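Local coordinates for protein alpha-galactosidase (Thermus thermophilus, PDB 6LCJ) that probably hydrolyses terminal alpha-galactose units from oligosaccharides, as a hexameric glycosidase of the GH36 (melibiase) family, at residues P357-Y362 with D400-Y405; S165-Y170 with A432-P437. All coordinates share one frame; numbering follows the deposited sequence.

Contact 1 (P357-Y362 with D400-Y405); sequences PDVAPY and DPDVVY
The touching parts of P357-Y362 and D400-Y405 are loops that run the same way, their end-to-end directions 6° apart, with V359 and D402 nearest at 6.3 Å between CA atoms. The one direct hydrogen bond across them goes from V359 N to D402 OD2 (3.0 Å). The N-H comes from above the carboxylate plane. D402 OD1 accepts from V403 N at 2.9 Å. Each carboxylate oxygen thus holds a backbone N-H, one in each loop. D400 OD1 bonds to D402 N, which makes an Asx turn. Both loops follow parallel strands of the TIM barrel, 352-354 and 398-400, which are neighbours in the sheet. R354, at the end of the first, forms a salt bridge with D358 OD1 and a long, weak ion pair with D402 OD2. This cation would probably ease the repulsion between the two aspartates, whose OD1 (D358) and OD2 (D402) are 4.0 Å apart. An alanine in place of D402 would probably loosen the join, since V359 N and V403 N would lose their carboxylate acceptor. V359 packs against D402, with CG1 and CG2 both close to its side chain. V359 CG2 meets V403 CG2 at 3.6 Å and Y405 CE2 at 3.9 Å. The Y405 ring comes in obliquely, and its OH lies 3.2 Å from A360 C. A water donates to both P357 O and P401 O.

Contact 2 (S165-Y170 with A432-P437); sequences SWYSFY and ATSDPP
S434 carries most of this contact, through both its side chain and its carbonyl. S434 OG, anti to its carbonyl carbon, accepts from Y167 N at 3.0 Å (N-H...O angle 146°). In turn it donates to C164 O, just before S165. S434 OG lies near the plane of the Y167 ring, at its edge, and 3.3 Å from Y167 CB. S434 O accepts a hydrogen bond from S168 OG at 2.6 Å, in the carbonyl plane. S168 OG sits between its own backbone N and carbonyl carbon (chi1 43°), which aims it at that oxygen. T433 OG1 accepts from D435 N in an ST turn and bonds to V404 O. D435 OD1 forms a salt bridge with R407, and D435 OD2 accepts from F406 N. R407 also donates to Y167 O, linking the two segments, and D435 O accepts from W163 NE1. S168 CB lies 3.6 Å from P436 CD; the apolar contact is F169 with P436, tip to tip, CZ to CG. Short helix 166-169 follows strand 161-164, and the other segment runs off the end of its parallel neighbour in the TIM barrel, 431-433. F169 also touches W163 and helix 175-185, and its ring stacks edge-to-face with W439.

In the fold
Contact 1 joins two loops; contact 2 sets a short helix against the end of a strand and the turn after it. Their centres are about 10 Å apart. Contact 1 is the deeper, about 12 Å from the chain centre against about 19 Å, and nearly all its touching residues are buried. Contact 2 is partly buried. Contact 1 crosses by a carboxylate and valine-tyrosine packing, with R354 nearby. Contact 2 crosses by serine hydrogen bonds and F169-P436, its charged pair lying to the side. Y167 of contact 2 reaches into contact 1: its OH makes a weak hydrogen bond with D402 OD2. V404 and A432 add a backbone hydrogen bond. L412 of a second subunit packs on P361 and Y362, whereas no other chain touches contact 2.

Contact 1 (P357-Y362 with D400-Y405)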
loop_
_atom_site.group_PDB
_atom_site.type_symbol
_atom_site.label_atom_id
_atom_site.label_comp_id
_atom_site.label_asym_id
_atom_site.label_seq_id
_atom_site.Cartn_x
_atom_site.Cartn_y
_atom_site.Cartn_z
ATOM N N PRO E 357 -10.415 -24.542 27.420
ATOM C CA PRO E 357 -10.411 -23.208 28.026
ATOM C C PRO E 357 -10.995 -23.209 29.422
ATOM O O PRO E 357 -11.766 -24.099 29.798
ATOM C CB PRO E 357 -11.291 -22.392 27.074
ATOM C CG PRO E 357 -11.218 -23.102 25.779
ATOM C CD PRO E 357 -11.090 -24.555 26.108
ATOM N N ASP E 358 -10.609 -22.212 30.203
ATOM C CA ASP E 358 -11.225 -21.987 31.499
ATOM C C ASP E 358 -12.743 -21.932 31.380
ATOM O O ASP E 358 -13.298 -21.308 30.467
ATOM C CB ASP E 358 -10.729 -20.669 32.083
ATOM C CG ASP E 358 -9.312 -20.737 32.541
ATOM O OD1 ASP E 358 -8.686 -21.833 32.448
ATOM O OD2 ASP E 358 -8.831 -19.681 33.007
ATOM N N VAL E 359 -13.419 -22.558 32.330
ATOM C CA VAL E 359 -14.815 -22.212 32.526
ATOM C C VAL E 359 -14.856 -20.791 33.067
ATOM O O VAL E 359 -13.838 -20.220 33.465
ATOM C CB VAL E 359 -15.540 -23.187 33.470
ATOM C CG1 VAL E 359 -15.608 -24.577 32.841
ATOM C CG2 VAL E 359 -14.850 -23.208 34.828
ATOM N N ALA E 360 -16.030 -20.206 33.059
ATOM C CA ALA E 360 -16.254 -18.891 33.632
ATOM C C ALA E 360 -17.687 -18.893 34.119
ATOM O O ALA E 360 -18.460 -19.798 33.772
ATOM C CB ALA E 360 -16.003 -17.781 32.598
ATOM N N PRO E 361 -18.090 -17.895 34.944
ATOM C CA PRO E 361 -19.478 -17.847 35.413
ATOM C C PRO E 361 -20.437 -17.261 34.371
ATOM O O PRO E 361 -21.287 -16.429 34.680
ATOM C CB PRO E 361 -19.383 -16.986 36.677
ATOM C CG PRO E 361 -18.122 -16.194 36.555
ATOM C CD PRO E 361 -17.325 -16.715 35.390
ATOM N N TYR E 362 -20.276 -17.681 33.118
ATOM C CA TYR E 362 -21.099 -17.180 32.023
ATOM C C TYR E 362 -20.918 -18.088 30.817
ATOM O O TYR E 362 -19.938 -18.834 30.714
ATOM C CB TYR E 362 -20.784 -15.716 31.655
ATOM C CG TYR E 362 -19.332 -15.358 31.481
ATOM C CD1 TYR E 362 -18.645 -15.659 30.302
ATOM C CD2 TYR E 362 -18.643 -14.692 32.487
ATOM C CE1 TYR E 362 -17.302 -15.311 30.148
ATOM C CE2 TYR E 362 -17.313 -14.333 32.340
ATOM C CZ TYR E 362 -16.642 -14.643 31.175
ATOM O OH TYR E 362 -15.306 -14.288 31.055
ATOM N N ASP E 400 -9.353 -33.332 32.973
ATOM C CA ASP E 400 -9.983 -32.310 33.790
ATOM C C ASP E 400 -10.855 -31.404 32.930
ATOM O O ASP E 400 -10.319 -30.677 32.087
ATOM C CB ASP E 400 -8.914 -31.500 34.504
ATOM C CG ASP E 400 -9.496 -30.455 35.432
ATOM O OD1 ASP E 400 -10.745 -30.446 35.620
ATOM O OD2 ASP E 400 -8.697 -29.652 35.991
ATOM N N PRO E 401 -12.179 -31.386 33.105
ATOM C CA PRO E 401 -13.024 -30.510 32.281
ATOM C C PRO E 401 -13.159 -29.109 32.848
ATOM O O PRO E 401 -13.887 -28.295 32.265
ATOM C CB PRO E 401 -14.385 -31.239 32.290
ATOM C CG PRO E 401 -14.444 -31.832 33.675
ATOM C CD PRO E 401 -12.976 -32.086 34.131
ATOM N N ASP E 402 -12.449 -28.841 33.951
ATOM C CA ASP E 402 -12.497 -27.636 34.781
ATOM C C ASP E 402 -13.686 -27.702 35.737
ATOM O O ASP E 402 -14.431 -28.687 35.740
ATOM C CB ASP E 402 -12.497 -26.355 33.942
ATOM C CG ASP E 402 -11.726 -25.252 34.612
ATOM O OD1 ASP E 402 -11.381 -25.445 35.794
ATOM O OD2 ASP E 402 -11.482 -24.194 33.988
ATOM N N VAL E 403 -13.846 -26.692 36.593
ATOM C CA VAL E 403 -14.730 -26.833 37.754
ATOM C C VAL E 403 -16.206 -26.880 37.366
ATOM O O VAL E 403 -16.593 -26.539 36.240
ATOM C CB VAL E 403 -14.479 -25.709 38.782
ATOM C CG1 VAL E 403 -13.006 -25.610 39.092
ATOM C CG2 VAL E 403 -15.027 -24.385 38.265
ATOM N N VAL E 404 -17.029 -27.316 38.314
ATOM C CA VAL E 404 -18.479 -27.373 38.179
ATOM C C VAL E 404 -19.059 -26.286 39.064
ATOM O O VAL E 404 -18.658 -26.146 40.224
ATOM C CB VAL E 404 -19.029 -28.752 38.588
ATOM C CG1 VAL E 404 -20.507 -28.864 38.251
ATOM C CG2 VAL E 404 -18.236 -29.852 37.927
ATOM N N TYR E 405 -19.994 -25.519 38.526
ATOM C CA TYR E 405 -20.718 -24.557 39.338
ATOM C C TYR E 405 -21.979 -25.206 39.883
ATOM O O TYR E 405 -22.649 -25.977 39.186
ATOM C CB TYR E 405 -21.083 -23.304 38.535
ATOM C CG TYR E 405 -19.896 -22.484 38.089
ATOM C CD1 TYR E 405 -19.363 -21.488 38.896
ATOM C CD2 TYR E 405 -19.308 -22.710 36.847
ATOM C CE1 TYR E 405 -18.264 -20.738 38.473
ATOM C CE2 TYR E 405 -18.221 -21.964 36.410
ATOM C CZ TYR E 405 -17.700 -20.989 37.222
ATOM O OH TYR E 405 -16.633 -20.253 36.770
HETATM O O HOH W 1 -12.370 -26.549 30.296
#

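Contact 2 (S165-Y170 with A432-P437)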
loop_
_atom_site.group_PDB
_atom_site.type_symbol
_atom_site.label_atom_id
_atom_site.label_comp_id
_atom_site.label_asym_id
_atom_site.label_seq_id
_atom_site.Cartn_x
_atom_site.Cartn_y
_atom_site.Cartn_z
ATOM N N SER E 165 -9.742 -22.367 44.694
ATOM C CA SER E 165 -10.116 -20.990 45.002
ATOM C C SER E 165 -10.337 -20.116 43.772
ATOM O O SER E 165 -10.872 -19.008 43.913
ATOM C CB SER E 165 -9.049 -20.320 45.884
ATOM O OG SER E 165 -7.775 -20.294 45.253
ATOM N N TRP E 166 -9.950 -20.565 42.577
ATOM C CA TRP E 166 -9.811 -19.623 41.472
ATOM C C TRP E 166 -11.161 -19.068 41.024
ATOM O O TRP E 166 -11.326 -17.850 40.865
ATOM C CB TRP E 166 -9.076 -20.275 40.292
ATOM C CG TRP E 166 -8.972 -19.327 39.128
ATOM C CD1 TRP E 166 -9.617 -19.428 37.927
ATOM C CD2 TRP E 166 -8.219 -18.099 39.074
ATOM N NE1 TRP E 166 -9.294 -18.359 37.127
ATOM C CE2 TRP E 166 -8.441 -17.529 37.803
ATOM C CE3 TRP E 166 -7.382 -17.433 39.972
ATOM C CZ2 TRP E 166 -7.852 -16.331 37.407
ATOM C CZ3 TRP E 166 -6.804 -16.238 39.577
ATOM C CH2 TRP E 166 -7.038 -15.701 38.311
ATOM N N TYR E 167 -12.147 -19.938 40.818
ATOM C CA TYR E 167 -13.371 -19.526 40.151
ATOM C C TYR E 167 -14.410 -18.952 41.096
ATOM O O TYR E 167 -15.589 -18.913 40.750
ATOM C CB TYR E 167 -13.951 -20.695 39.373
ATOM C CG TYR E 167 -13.042 -21.152 38.289
ATOM C CD1 TYR E 167 -13.017 -20.496 37.057
ATOM C CD2 TYR E 167 -12.178 -22.221 38.493
ATOM C CE1 TYR E 167 -12.184 -20.917 36.051
ATOM C CE2 TYR E 167 -11.339 -22.645 37.493
ATOM C CZ TYR E 167 -11.360 -21.997 36.275
ATOM O OH TYR E 167 -10.538 -22.428 35.276
ATOM N N SER E 168 -14.005 -18.499 42.270
ATOM C CA SER E 168 -14.892 -17.693 43.095
ATOM C C SER E 168 -14.179 -16.417 43.535
ATOM O O SER E 168 -14.735 -15.324 43.420
ATOM C CB SER E 168 -15.387 -18.499 44.300
ATOM O OG SER E 168 -14.322 -19.238 44.873
ATOM N N PHE E 169 -12.941 -16.530 44.012
ATOM C CA PHE E 169 -12.229 -15.356 44.505
ATOM C C PHE E 169 -11.202 -14.795 43.531
ATOM O O PHE E 169 -10.775 -13.651 43.709
ATOM C CB PHE E 169 -11.529 -15.680 45.824
ATOM C CG PHE E 169 -12.454 -16.195 46.880
ATOM C CD1 PHE E 169 -13.372 -15.351 47.480
ATOM C CD2 PHE E 169 -12.400 -17.518 47.278
ATOM C CE1 PHE E 169 -14.221 -15.815 48.460
ATOM C CE2 PHE E 169 -13.253 -18.001 48.259
ATOM C CZ PHE E 169 -14.167 -17.153 48.851
ATOM N N TYR E 170 -10.804 -15.559 42.516
ATOM C CA TYR E 170 -9.751 -15.173 41.564
ATOM C C TYR E 170 -8.518 -14.777 42.376
ATOM O O TYR E 170 -8.153 -15.527 43.299
ATOM C CB TYR E 170 -10.307 -14.128 40.601
ATOM C CG TYR E 170 -11.300 -14.770 39.657
ATOM C CD1 TYR E 170 -10.873 -15.349 38.469
ATOM C CD2 TYR E 170 -12.651 -14.877 39.987
ATOM C CE1 TYR E 170 -11.762 -15.971 37.608
ATOM C CE2 TYR E 170 -13.559 -15.512 39.130
ATOM C CZ TYR E 170 -13.098 -16.055 37.937
ATOM O OH TYR E 170 -13.947 -16.691 37.048
ATOM N N ALA E 432 -14.514 -31.185 40.753
ATOM C CA ALA E 432 -13.926 -30.021 41.390
ATOM C C ALA E 432 -14.928 -28.876 41.360
ATOM O O ALA E 432 -15.792 -28.819 40.488
ATOM C CB ALA E 432 -12.622 -29.607 40.703
ATOM N N THR E 433 -14.812 -27.972 42.331
ATOM C CA THR E 433 -15.596 -26.752 42.315
ATOM C C THR E 433 -14.833 -25.652 43.030
ATOM O O THR E 433 -13.889 -25.899 43.794
ATOM C CB THR E 433 -16.986 -26.920 42.964
ATOM O OG1 THR E 433 -17.701 -25.672 42.891
ATOM C CG2 THR E 433 -16.859 -27.308 44.421
ATOM N N SER E 434 -15.266 -24.423 42.761
ATOM C CA SER E 434 -14.779 -23.242 43.448
ATOM C C SER E 434 -15.836 -22.601 44.333
ATOM O O SER E 434 -15.546 -21.585 44.968
ATOM C CB SER E 434 -14.268 -22.211 42.437
ATOM O OG SER E 434 -12.994 -22.565 41.922
ATOM N N ASP E 435 -17.034 -23.161 44.397
ATOM C CA ASP E 435 -18.152 -22.563 45.127
ATOM C C ASP E 435 -17.854 -22.501 46.617
ATOM O O ASP E 435 -17.791 -23.554 47.262
ATOM C CB ASP E 435 -19.433 -23.366 44.890
ATOM C CG ASP E 435 -19.974 -23.223 43.463
ATOM O OD1 ASP E 435 -19.502 -22.330 42.722
ATOM O OD2 ASP E 435 -20.875 -24.003 43.081
ATOM N N PRO E 436 -17.667 -21.322 47.206
ATOM C CA PRO E 436 -17.598 -21.236 48.667
ATOM C C PRO E 436 -18.927 -21.654 49.272
ATOM O O PRO E 436 -19.979 -21.105 48.899
ATOM C CB PRO E 436 -17.311 -19.748 48.926
ATOM C CG PRO E 436 -17.094 -19.132 47.588
ATOM C CD PRO E 436 -17.753 -19.991 46.585
ATOM N N PRO E 437 -18.930 -22.632 50.187
ATOM C CA PRO E 437 -20.212 -23.128 50.726
ATOM C C PRO E 437 -21.117 -22.023 51.245
ATOM O O PRO E 437 -22.343 -22.106 51.086
ATOM C CB PRO E 437 -19.775 -24.091 51.842
ATOM C CG PRO E 437 -18.420 -24.544 51.430
ATOM C CD PRO E 437 -17.777 -23.344 50.769
#